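PDB 1VPH: hypothetical protein SSO2532 from Sulfolobus solfataricus, which is of unknown function but belongs to the YjbQ (UPF0047) family, assembles from three copies and binds a metal ion modelled as potassium. Local coordinates for residues 18-23 with 140-145; 52-57 with 108-113; 60-65 with 128-133; 83-88 with 97-102. All coordinates share one frame; numbering follows the deposited sequence. Where two conformers were deposited one is given.

Contact 1: residues 18-23 with 140-145; sequences DDIYVS and RHITVE. With PO4 (phosphate ion), chain L.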
# COMPACT_ATOMS: atom_id res chain seq x y z
N ASP C 18 -13.17 -8.01 -12.84
CA ASP C 18 -13.66 -9.31 -12.53
C ASP C 18 -13.56 -9.47 -11.01
O ASP C 18 -13.10 -8.56 -10.31
CB ASP C 18 -12.84 -10.35 -13.32
CG ASP C 18 -13.72 -11.49 -13.85
OD1 ASP C 18 -14.56 -11.95 -13.05
OD2 ASP C 18 -13.60 -11.87 -15.05
N ASP C 19 -14.04 -10.61 -10.52
CA ASP C 19 -14.26 -10.85 -9.10
C ASP C 19 -13.80 -12.24 -8.72
O ASP C 19 -14.01 -13.21 -9.45
CB ASP C 19 -15.73 -10.70 -8.84
CG ASP C 19 -16.18 -9.37 -9.20
OD1 ASP C 19 -16.53 -9.13 -10.37
OD2 ASP C 19 -16.01 -8.50 -8.37
N ILE C 20 -13.19 -12.32 -7.56
CA ILE C 20 -12.79 -13.62 -6.99
C ILE C 20 -13.48 -13.73 -5.64
O ILE C 20 -13.49 -12.80 -4.87
CB ILE C 20 -11.19 -13.76 -6.85
CG1 ILE C 20 -10.50 -13.54 -8.19
CG2 ILE C 20 -10.74 -15.14 -6.30
CD1 ILE C 20 -8.95 -13.42 -8.11
N TYR C 21 -14.09 -14.89 -5.39
CA TYR C 21 -14.73 -15.16 -4.11
C TYR C 21 -13.98 -16.22 -3.39
O TYR C 21 -13.49 -17.20 -3.99
CB TYR C 21 -16.11 -15.63 -4.31
CG TYR C 21 -16.80 -14.56 -5.06
CD1 TYR C 21 -17.30 -13.45 -4.39
CD2 TYR C 21 -16.85 -14.60 -6.46
CE1 TYR C 21 -17.88 -12.44 -5.07
CE2 TYR C 21 -17.44 -13.59 -7.16
CZ TYR C 21 -17.98 -12.52 -6.45
OH TYR C 21 -18.57 -11.49 -7.15
N VAL C 22 -13.88 -16.03 -2.09
CA VAL C 22 -13.20 -17.00 -1.27
C VAL C 22 -14.01 -17.25 -0.01
O VAL C 22 -14.45 -16.33 0.66
CB VAL C 22 -11.70 -16.60 -0.84
CG1 VAL C 22 -11.15 -17.53 0.23
CG2 VAL C 22 -10.75 -16.61 -2.02
N SER C 23 -14.19 -18.51 0.29
CA SER C 23 -14.73 -18.93 1.57
C SER C 23 -13.56 -19.30 2.48
O SER C 23 -12.67 -20.05 2.10
CB SER C 23 -15.67 -20.12 1.38
OG SER C 23 -16.15 -20.57 2.62
N ARG C 140 -15.69 -13.92 1.08
CA ARG C 140 -14.76 -12.79 0.91
C ARG C 140 -14.71 -12.48 -0.57
O ARG C 140 -14.52 -13.39 -1.38
CB ARG C 140 -13.37 -13.15 1.39
CG ARG C 140 -13.26 -13.37 2.88
CD ARG C 140 -13.78 -12.17 3.64
NE ARG C 140 -13.20 -12.08 4.99
CZ ARG C 140 -13.43 -11.08 5.82
NH1 ARG C 140 -14.22 -10.10 5.44
NH2 ARG C 140 -12.83 -11.06 7.04
N HIS C 141 -14.95 -11.21 -0.89
CA HIS C 141 -15.01 -10.75 -2.26
C HIS C 141 -13.75 -9.92 -2.55
O HIS C 141 -13.46 -8.92 -1.91
CB HIS C 141 -16.23 -9.91 -2.47
CG HIS C 141 -16.33 -9.35 -3.86
ND1 HIS C 141 -17.11 -8.25 -4.15
CD2 HIS C 141 -15.74 -9.71 -5.01
CE1 HIS C 141 -16.99 -7.96 -5.43
NE2 HIS C 141 -16.16 -8.82 -5.98
N ILE C 142 -12.99 -10.38 -3.55
CA ILE C 142 -11.85 -9.65 -4.06
C ILE C 142 -12.20 -9.09 -5.45
O ILE C 142 -12.62 -9.84 -6.34
CB ILE C 142 -10.64 -10.58 -4.23
CG1 ILE C 142 -10.24 -11.27 -2.90
CG2 ILE C 142 -9.41 -9.81 -4.75
CD1 ILE C 142 -10.05 -12.75 -3.01
N THR C 143 -12.04 -7.79 -5.62
CA THR C 143 -12.19 -7.17 -6.93
C THR C 143 -10.86 -7.17 -7.62
O THR C 143 -9.84 -6.81 -7.01
CB THR C 143 -12.63 -5.70 -6.75
OG1 THR C 143 -13.89 -5.72 -6.08
CG2 THR C 143 -12.76 -4.98 -8.08
N VAL C 144 -10.88 -7.52 -8.91
CA VAL C 144 -9.69 -7.45 -9.72
C VAL C 144 -10.01 -6.48 -10.83
O VAL C 144 -10.89 -6.73 -11.59
CB VAL C 144 -9.28 -8.81 -10.28
CG1 VAL C 144 -8.03 -8.73 -11.13
CG2 VAL C 144 -9.10 -9.86 -9.13
N GLU C 145 -9.25 -5.41 -10.91
CA GLU C 145 -9.47 -4.42 -11.97
C GLU C 145 -8.20 -4.25 -12.80
O GLU C 145 -7.13 -4.01 -12.26
CB GLU C 145 -9.86 -3.12 -11.32
CG GLU C 145 -10.30 -2.05 -12.31
CD GLU C 145 -10.60 -0.70 -11.63
OE1 GLU C 145 -10.60 -0.60 -10.37
OE2 GLU C 145 -10.88 0.28 -12.37
P PO4 L . -15.76 -6.91 6.85
O1 PO4 L . -16.51 -7.60 7.91
O2 PO4 L . -15.80 -5.39 7.03
O3 PO4 L . -16.43 -7.11 5.50
O4 PO4 L . -14.39 -7.51 6.63

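Contact 2: residues 52-57 with 108-113; sequences LIFVAH and GAERVF. With PO4 (phosphate ion), chain L.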
# COMPACT_ATOMS: atom_id res chain seq x y z
N LEU C 52 -5.16 -3.74 -10.20
CA LEU C 52 -5.58 -3.50 -8.84
C LEU C 52 -6.30 -4.72 -8.29
O LEU C 52 -7.27 -5.19 -8.85
CB LEU C 52 -6.56 -2.30 -8.80
CG LEU C 52 -7.19 -1.92 -7.45
CD1 LEU C 52 -6.13 -1.48 -6.41
CD2 LEU C 52 -8.27 -0.83 -7.56
N ILE C 53 -5.82 -5.22 -7.15
CA ILE C 53 -6.45 -6.32 -6.44
C ILE C 53 -6.88 -5.79 -5.08
O ILE C 53 -6.02 -5.38 -4.28
CB ILE C 53 -5.42 -7.46 -6.22
CG1 ILE C 53 -4.81 -7.90 -7.56
CG2 ILE C 53 -6.05 -8.63 -5.48
CD1 ILE C 53 -3.39 -7.48 -7.75
N PHE C 54 -8.18 -5.78 -4.83
CA PHE C 54 -8.81 -4.96 -3.77
C PHE C 54 -9.88 -5.76 -3.04
O PHE C 54 -10.68 -6.44 -3.68
CB PHE C 54 -9.38 -3.68 -4.39
CG PHE C 54 -10.16 -2.81 -3.43
CD1 PHE C 54 -9.54 -1.81 -2.67
CD2 PHE C 54 -11.52 -2.99 -3.26
CE1 PHE C 54 -10.28 -1.04 -1.79
CE2 PHE C 54 -12.26 -2.19 -2.35
CZ PHE C 54 -11.63 -1.22 -1.64
N VAL C 55 -9.85 -5.70 -1.70
CA VAL C 55 -10.95 -6.26 -0.89
C VAL C 55 -11.73 -5.14 -0.24
O VAL C 55 -11.20 -4.22 0.42
CB VAL C 55 -10.49 -7.25 0.17
CG1 VAL C 55 -9.81 -8.40 -0.45
CG2 VAL C 55 -9.58 -6.62 1.12
N ALA C 56 -13.02 -5.22 -0.40
CA ALA C 56 -13.94 -4.27 0.21
C ALA C 56 -14.37 -4.74 1.61
O ALA C 56 -15.57 -4.92 1.88
CB ALA C 56 -15.18 -4.11 -0.66
N HIS C 57 -13.40 -5.07 2.44
CA HIS C 57 -13.63 -5.72 3.71
C HIS C 57 -12.70 -5.01 4.67
O HIS C 57 -11.62 -4.60 4.28
CB HIS C 57 -13.21 -7.20 3.63
CG HIS C 57 -14.04 -8.05 2.73
ND1 HIS C 57 -15.35 -8.35 2.99
CD2 HIS C 57 -13.71 -8.75 1.61
CE1 HIS C 57 -15.81 -9.16 2.05
NE2 HIS C 57 -14.83 -9.43 1.21
N GLY C 108 -3.29 -3.15 4.51
CA GLY C 108 -3.94 -2.52 3.37
C GLY C 108 -4.94 -3.46 2.66
O GLY C 108 -4.73 -4.67 2.54
N ALA C 109 -5.98 -2.85 2.11
CA ALA C 109 -7.01 -3.58 1.34
C ALA C 109 -6.61 -3.92 -0.07
O ALA C 109 -7.35 -4.68 -0.74
CB ALA C 109 -8.22 -2.72 1.25
N GLU C 110 -5.52 -3.32 -0.56
CA GLU C 110 -5.18 -3.45 -2.01
C GLU C 110 -3.72 -3.59 -2.29
O GLU C 110 -2.89 -3.14 -1.50
CB GLU C 110 -5.72 -2.29 -2.82
CG GLU C 110 -4.87 -1.03 -2.94
CD GLU C 110 -5.08 -0.02 -1.80
OE1 GLU C 110 -6.12 -0.09 -1.11
OE2 GLU C 110 -4.19 0.87 -1.62
N ARG C 111 -3.43 -4.22 -3.43
CA ARG C 111 -2.12 -4.18 -3.97
C ARG C 111 -2.27 -3.85 -5.46
O ARG C 111 -3.27 -4.16 -6.08
CB ARG C 111 -1.39 -5.49 -3.74
CG ARG C 111 -0.93 -5.79 -2.35
CD ARG C 111 0.05 -4.74 -1.81
NE ARG C 111 0.51 -5.15 -0.49
CZ ARG C 111 -0.05 -4.82 0.66
NH1 ARG C 111 -1.11 -4.04 0.71
NH2 ARG C 111 0.50 -5.26 1.79
N VAL C 112 -1.28 -3.18 -6.00
CA VAL C 112 -1.29 -2.74 -7.42
C VAL C 112 -0.06 -3.34 -8.09
O VAL C 112 1.07 -3.24 -7.56
CB VAL C 112 -1.30 -1.26 -7.57
CG1 VAL C 112 -1.30 -0.85 -9.04
CG2 VAL C 112 -2.49 -0.68 -6.84
N PHE C 113 -0.28 -4.05 -9.20
CA PHE C 113 0.81 -4.67 -9.96
C PHE C 113 0.89 -4.04 -11.37
O PHE C 113 -0.13 -3.60 -11.91
CB PHE C 113 0.60 -6.18 -10.13
CG PHE C 113 0.92 -7.00 -8.92
CD1 PHE C 113 0.11 -6.97 -7.83
CD2 PHE C 113 2.05 -7.82 -8.91
CE1 PHE C 113 0.41 -7.69 -6.71
CE2 PHE C 113 2.37 -8.55 -7.80
CZ PHE C 113 1.53 -8.50 -6.70
P PO4 L . -15.76 -6.91 6.85
O1 PO4 L . -16.51 -7.60 7.91
O2 PO4 L . -15.80 -5.39 7.03
O3 PO4 L . -16.43 -7.11 5.50
O4 PO4 L . -14.39 -7.51 6.63

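Contact 3: residues 60-65 with 128-133; sequences AAIVAN and IFLVEL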
# COMPACT_ATOMS: atom_id res chain seq x y z
N ALA C 60 -10.09 -8.14 6.40
CA ALA C 60 -9.23 -8.86 5.51
C ALA C 60 -8.31 -7.89 4.76
O ALA C 60 -8.51 -6.65 4.76
CB ALA C 60 -10.05 -9.70 4.53
N ALA C 61 -7.27 -8.44 4.15
CA ALA C 61 -6.30 -7.63 3.43
C ALA C 61 -5.78 -8.37 2.21
O ALA C 61 -6.08 -9.55 2.01
CB ALA C 61 -5.12 -7.22 4.35
N ILE C 62 -4.98 -7.67 1.41
CA ILE C 62 -4.31 -8.27 0.23
C ILE C 62 -2.84 -8.04 0.39
O ILE C 62 -2.46 -6.90 0.67
CB ILE C 62 -4.77 -7.63 -1.08
CG1 ILE C 62 -6.29 -7.94 -1.35
CG2 ILE C 62 -3.94 -8.11 -2.27
CD1 ILE C 62 -6.61 -9.48 -1.60
N VAL C 63 -2.02 -9.11 0.31
CA VAL C 63 -0.57 -8.97 0.36
C VAL C 63 0.08 -9.75 -0.76
O VAL C 63 -0.55 -10.53 -1.43
CB VAL C 63 0.07 -9.39 1.74
CG1 VAL C 63 -0.48 -8.53 2.83
CG2 VAL C 63 -0.12 -10.89 2.02
N ALA C 64 1.39 -9.59 -0.93
CA ALA C 64 2.10 -10.40 -1.90
C ALA C 64 3.43 -10.89 -1.32
O ALA C 64 4.21 -10.13 -0.70
CB ALA C 64 2.29 -9.62 -3.17
N ASN C 65 3.62 -12.20 -1.36
CA ASN C 65 4.88 -12.76 -0.90
C ASN C 65 5.02 -14.19 -1.39
O ASN C 65 4.29 -14.60 -2.28
CB ASN C 65 5.08 -12.61 0.59
CG ASN C 65 6.47 -12.24 0.89
OD1 ASN C 65 7.30 -13.13 1.12
ND2 ASN C 65 6.80 -10.92 0.74
N ILE C 128 0.19 -13.67 -4.79
CA ILE C 128 -0.83 -12.76 -4.27
C ILE C 128 -1.75 -13.51 -3.31
O ILE C 128 -2.29 -14.58 -3.67
CB ILE C 128 -1.66 -12.20 -5.38
CG1 ILE C 128 -0.78 -11.50 -6.42
CG2 ILE C 128 -2.67 -11.24 -4.81
CD1 ILE C 128 -1.51 -10.89 -7.57
N PHE C 129 -1.94 -12.95 -2.11
CA PHE C 129 -2.76 -13.61 -1.08
C PHE C 129 -3.87 -12.74 -0.54
O PHE C 129 -3.69 -11.55 -0.21
CB PHE C 129 -1.92 -14.04 0.10
CG PHE C 129 -0.85 -15.06 -0.20
CD1 PHE C 129 -1.13 -16.42 -0.15
CD2 PHE C 129 0.42 -14.65 -0.47
CE1 PHE C 129 -0.14 -17.35 -0.39
CE2 PHE C 129 1.41 -15.56 -0.74
CZ PHE C 129 1.15 -16.88 -0.70
N LEU C 130 -5.01 -13.35 -0.37
CA LEU C 130 -6.04 -12.84 0.51
C LEU C 130 -5.64 -13.16 1.93
O LEU C 130 -5.30 -14.34 2.26
CB LEU C 130 -7.38 -13.52 0.20
CG LEU C 130 -8.39 -13.12 1.29
CD1 LEU C 130 -8.75 -11.66 1.08
CD2 LEU C 130 -9.61 -13.99 1.27
N VAL C 131 -5.63 -12.14 2.79
CA VAL C 131 -5.30 -12.36 4.20
C VAL C 131 -6.62 -12.30 4.96
O VAL C 131 -7.29 -11.27 4.95
CB VAL C 131 -4.30 -11.28 4.78
CG1 VAL C 131 -3.86 -11.70 6.21
CG2 VAL C 131 -3.11 -11.03 3.92
N GLU C 132 -7.01 -13.42 5.56
CA GLU C 132 -8.18 -13.48 6.41
C GLU C 132 -7.75 -13.35 7.83
O GLU C 132 -6.80 -14.05 8.25
CB GLU C 132 -8.90 -14.84 6.27
CG GLU C 132 -9.97 -15.06 7.32
CD GLU C 132 -11.13 -14.10 7.10
OE1 GLU C 132 -12.00 -14.46 6.30
OE2 GLU C 132 -11.15 -12.99 7.70
N LEU C 133 -8.36 -12.42 8.55
CA LEU C 133 -8.05 -12.21 9.98
C LEU C 133 -9.22 -12.40 10.91
O LEU C 133 -9.02 -12.37 12.14
CB LEU C 133 -7.44 -10.81 10.25
CG LEU C 133 -6.13 -10.43 9.54
CD1 LEU C 133 -5.54 -9.13 10.08
CD2 LEU C 133 -5.09 -11.57 9.64

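Contact 4: residues 83-88 with 97-102; sequences TEPSRS and NAHAHL. With K (potassium ion), chain K.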
# COMPACT_ATOMS: atom_id res chain seq x y z
N THR C 83 -1.31 -7.85 16.26
CA THR C 83 -2.68 -7.35 16.40
C THR C 83 -3.31 -7.69 17.75
O THR C 83 -4.31 -7.07 18.13
CB THR C 83 -3.61 -7.91 15.31
OG1 THR C 83 -3.68 -9.34 15.43
CG2 THR C 83 -3.16 -7.51 13.91
N GLU C 84 -2.78 -8.72 18.43
CA GLU C 84 -3.21 -9.11 19.79
C GLU C 84 -4.68 -9.53 19.91
O GLU C 84 -5.49 -8.82 20.54
CB GLU C 84 -2.91 -8.00 20.76
CG GLU C 84 -1.47 -7.63 20.74
CD GLU C 84 -1.11 -6.72 21.87
OE1 GLU C 84 -0.96 -7.24 23.02
OE2 GLU C 84 -1.00 -5.50 21.64
N PRO C 85 -5.06 -10.68 19.31
CA PRO C 85 -6.45 -11.06 19.41
C PRO C 85 -6.99 -11.13 20.83
O PRO C 85 -8.17 -10.88 21.00
CB PRO C 85 -6.49 -12.40 18.70
CG PRO C 85 -5.36 -12.29 17.75
CD PRO C 85 -4.31 -11.62 18.47
N SER C 86 -6.16 -11.39 21.83
CA SER C 86 -6.64 -11.56 23.20
C SER C 86 -6.73 -10.25 24.00
O SER C 86 -7.22 -10.24 25.13
CB SER C 86 -5.68 -12.44 23.99
OG SER C 86 -4.70 -11.63 24.65
N ARG C 87 -6.25 -9.15 23.42
CA ARG C 87 -6.24 -7.85 24.12
C ARG C 87 -7.63 -7.17 24.21
O ARG C 87 -8.43 -7.24 23.30
CB ARG C 87 -5.24 -6.91 23.45
CG ARG C 87 -5.15 -5.51 24.01
CD ARG C 87 -3.87 -4.86 23.58
NE ARG C 87 -3.81 -3.50 24.07
CZ ARG C 87 -2.82 -2.65 23.79
NH1 ARG C 87 -1.82 -3.04 23.07
NH2 ARG C 87 -2.84 -1.41 24.27
N SER C 88 -7.88 -6.47 25.30
CA SER C 88 -9.14 -5.79 25.53
C SER C 88 -9.15 -4.48 24.77
O SER C 88 -9.28 -3.42 25.37
CB SER C 88 -9.35 -5.48 27.01
OG SER C 88 -9.54 -6.65 27.78
N ASN C 97 -13.36 -8.55 17.21
CA ASN C 97 -12.44 -8.69 16.09
C ASN C 97 -11.58 -7.43 15.88
O ASN C 97 -11.14 -7.18 14.79
CB ASN C 97 -13.21 -9.06 14.84
CG ASN C 97 -14.12 -7.95 14.35
OD1 ASN C 97 -14.33 -6.93 15.03
ND2 ASN C 97 -14.70 -8.16 13.18
N ALA C 98 -11.37 -6.65 16.95
CA ALA C 98 -10.52 -5.46 16.88
C ALA C 98 -9.20 -5.80 16.25
O ALA C 98 -8.76 -5.06 15.39
CB ALA C 98 -10.30 -4.85 18.22
N HIS C 99 -8.59 -6.91 16.65
CA HIS C 99 -7.29 -7.31 16.11
C HIS C 99 -7.33 -7.39 14.59
O HIS C 99 -6.35 -7.02 13.92
CB HIS C 99 -6.90 -8.67 16.69
CG HIS C 99 -7.67 -9.81 16.08
ND1 HIS C 99 -8.91 -10.18 16.51
CD2 HIS C 99 -7.40 -10.59 14.99
CE1 HIS C 99 -9.36 -11.19 15.77
NE2 HIS C 99 -8.46 -11.45 14.83
N ALA C 100 -8.44 -7.89 14.04
CA ALA C 100 -8.58 -8.09 12.60
C ALA C 100 -8.62 -6.77 11.87
O ALA C 100 -7.98 -6.60 10.83
CB ALA C 100 -9.85 -8.91 12.31
N HIS C 101 -9.35 -5.82 12.43
CA HIS C 101 -9.39 -4.47 11.88
C HIS C 101 -7.99 -3.79 11.92
O HIS C 101 -7.59 -3.12 10.97
CB HIS C 101 -10.32 -3.58 12.70
CG HIS C 101 -11.77 -3.94 12.58
ND1 HIS C 101 -12.51 -3.61 11.47
CD2 HIS C 101 -12.62 -4.57 13.42
CE1 HIS C 101 -13.76 -4.00 11.64
NE2 HIS C 101 -13.84 -4.62 12.81
N LEU C 102 -7.25 -3.98 13.01
CA LEU C 102 -5.90 -3.44 13.12
C LEU C 102 -4.96 -4.00 12.07
O LEU C 102 -4.27 -3.26 11.43
CB LEU C 102 -5.37 -3.69 14.53
CG LEU C 102 -6.08 -2.98 15.69
CD1 LEU C 102 -5.44 -3.36 17.04
CD2 LEU C 102 -6.07 -1.51 15.55
K K K . -15.58 -5.34 13.98
O HOH W 1 -9.42 -8.57 19.10
O HOH W 2 -16.92 -3.87 13.53

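Contact 1: residues 18-23 with 140-145
I20 and Y21 of strand 18-23 lie against I142 and H141 of strand 140-145, an antiparallel pair in the five-stranded sheet of this YjbQ-like fold. Paired N-H...O bonds join D18 to V144, I20 to I142 and V22 to R140; that from I20 N to I142 O measures 2.8 Å. On the apolar side the methyls interlock. I20 CD1 bears on V144 CG2 at 3.7 Å, and I142 CD1 fits the groove between I20 CG2 (4.1 Å) and V22 CG2 (4.0 Å). A chi2 of 131°, well off a staggered value, puts that I142 methyl there, and I40 of helix 34-44 covers I20 and V144.

The other face is polar and aromatic. The Y21 ring runs beside the H141 ring, pointing the same way; the planes are 19° apart but slid until they barely overlap, with Y21 CE1 3.5 Å from H141 CD2. Y21 OH comes over one face of the imidazole, near its rim. D19 OD2 takes the NE2 hydrogen of H141 at the ring edge, but the modelled length is doubtfully short, while D19 OD1 forms a salt bridge to R116 of the second subunit. R140 starts from the isoleucine and valine face, but its chain bends at chi2 and leads away, NH2 engaging E132 in a salt bridge. R140 NH1 lies 2.9 Å from phosphate O4, near the guanidinium plane.

Contact 2: residues 52-57 with 108-113
The carbonyl oxygen of A109 is gripped by two groups of the facing strand: V55 N donates to A109 O at 2.9 Å. F54 CA lies 3.4 Å from the same A109 O, a CA-H...O contact. Two further bonds tie I53 to R111 in both directions, so strands 52-55 and 110-113 pair antiparallel near the middle of the five-stranded sheet. On the face of I53 and R111, I53 CD1 presses obliquely on the F113 ring at CD1, 3.5 Å away, and V55 CG2 lies 4.1 Å from A109 CB; this side packs on strands 60-65 and 127-132.

On the opposite face L52 CD1 touches E110 CB at 3.7 Å and also V112 CG2. E110 CB sits at the edge of the F54 ring, close to its plane. With chi1 at 87°, E110 CG stands between the backbone N and the carbonyl carbon; farther out, OE2 accepts a hydrogen bond from V112 N of the second subunit, whose F113 ring also meets F54.

Past the strand end, A56 centres an inverse gamma turn that leads to H57. There H57 ND1 donates to phosphate O3 at 3.0 Å, in the ring plane, while NE2 accepts the N-H of H141. An alanine at H57 would probably leave that phosphate oxygen and the H141 N-H without their imidazole partner. The subunit joint thus combines apolar L52 and F54 with the E110 carboxylate, while the phosphate at H57, probably from the crystallisation liquor, may mark a pocket.

Contact 3: residues 60-65 with 128-133
I128 CG2 meets I62 CG2 at 4.2 Å, opening the second strand of an antiparallel pair in which 60-65 is an edge strand, within the chain, of the three-stranded sheet. F129 follows on the opposite face. Its N-H goes to V63 O and its carbonyl takes V63 N, while the ring turns its edge to the other backbone, F129 CE2 lying 3.4 Å from N65 O with that oxygen near the ring plane. N65 OD1 is hydrogen-bonded to H101 ND1 of the third subunit. L130 returns to the face of I128. Its CG is anti to the backbone N (chi1 171°), and L130 CD1 fits among A61 O at 3.5 Å, I62 CD1 at 4.1 Å and A60 CB at 4.2 Å, covering a carbonyl with a methyl.

V131 then bonds A61 in both directions, V131 N reaching A61 O at 2.7 Å. V131 CG2 butts against V63 CG2 at 3.5 Å, the two side chains crossing at about a right angle; V63 CG2 occupies the crowded position between backbone N and carbonyl carbon. V131 O also lies 3.1 Å from the CA of A60, a CA-H...O contact. E132 sends its carboxylate beyond the pair, to R140 in a salt bridge and to T24.

The two faces have different covers. I62, I128 and L130 pack on I53 and V55 of strand 49-55, joining the two sheets, whereas F129 and V131 lean on M72 and I79 of helix 69-83. Strand 29-32 flanks 127-132 on its other edge.

Contact 4: residues 83-88 with 97-102
P85 lies over one face of the H99 imidazole: P85 CB is 4.0 Å from the ring centroid and 16° off the normal, a CH-pi contact, and P85 CG sits 3.8 Å from H99 CG. The proline and the histidine side chain cross at about a right angle. A100 CB covers the opposite face, also towards the rim, so the imidazole is sandwiched. T83 approaches beside it, with T83 OG1 3.5 Å from H99 CB and near the plane of the ring edge, and T83 CB 3.2 Å from H99 O. H99 CG stands between backbone N and carbonyl carbon (chi1 75°), which brings CG toward P85.

One shell out, water 1 bridges the segments, donating to P85 O and accepting from H99 N at 3.1 Å. H99 NE2 bonds L133 O, while T83 OG1 is held by I79 O. An alanine at H99 would probably leave L133 O without this donor and open a gap between P85 and A100. The backbone bond from R87 N to E84 O closes a type I turn; a salt bridge joins the two side chains, and R87 makes a cation-pi contact with W89.

The helix start also carries metal ligands: N97 OD1 binds the potassium ion at 2.3 Å and H101 NE2 at 2.2 Å, short for potassium, with H91, D95 and water 2 completing the site. T83 ends helix 69-83 and H99 lies in the first turn of helix 98-107, so the contact joins the end of one helix to the start of the other, beside L133, which follows strand 127-132.

Overall arrangement
Contacts 1 and 2 sit side by side in the five-stranded sheet, strand 137-148 of contact 1 next to strand 49-55 of contact 2; T143 N bonds F54 O between them, and both reach the same phosphate. Contact 3 lies in the three-stranded sheet packed against that one, with I62 N bonded to G108 O of contact 2. Contacts 2 and 3 are the buried core, chiefly aliphatic and aromatic; contact 1 is partly buried and mixes a methyl side with a polar one. Contact 4, though buried, lies about 20 Å from the chain centre, centre to centre, and joins helix ends through a proline-histidine CH-pi contact and a water rather than strand pairing; it touches contact 3 at L133.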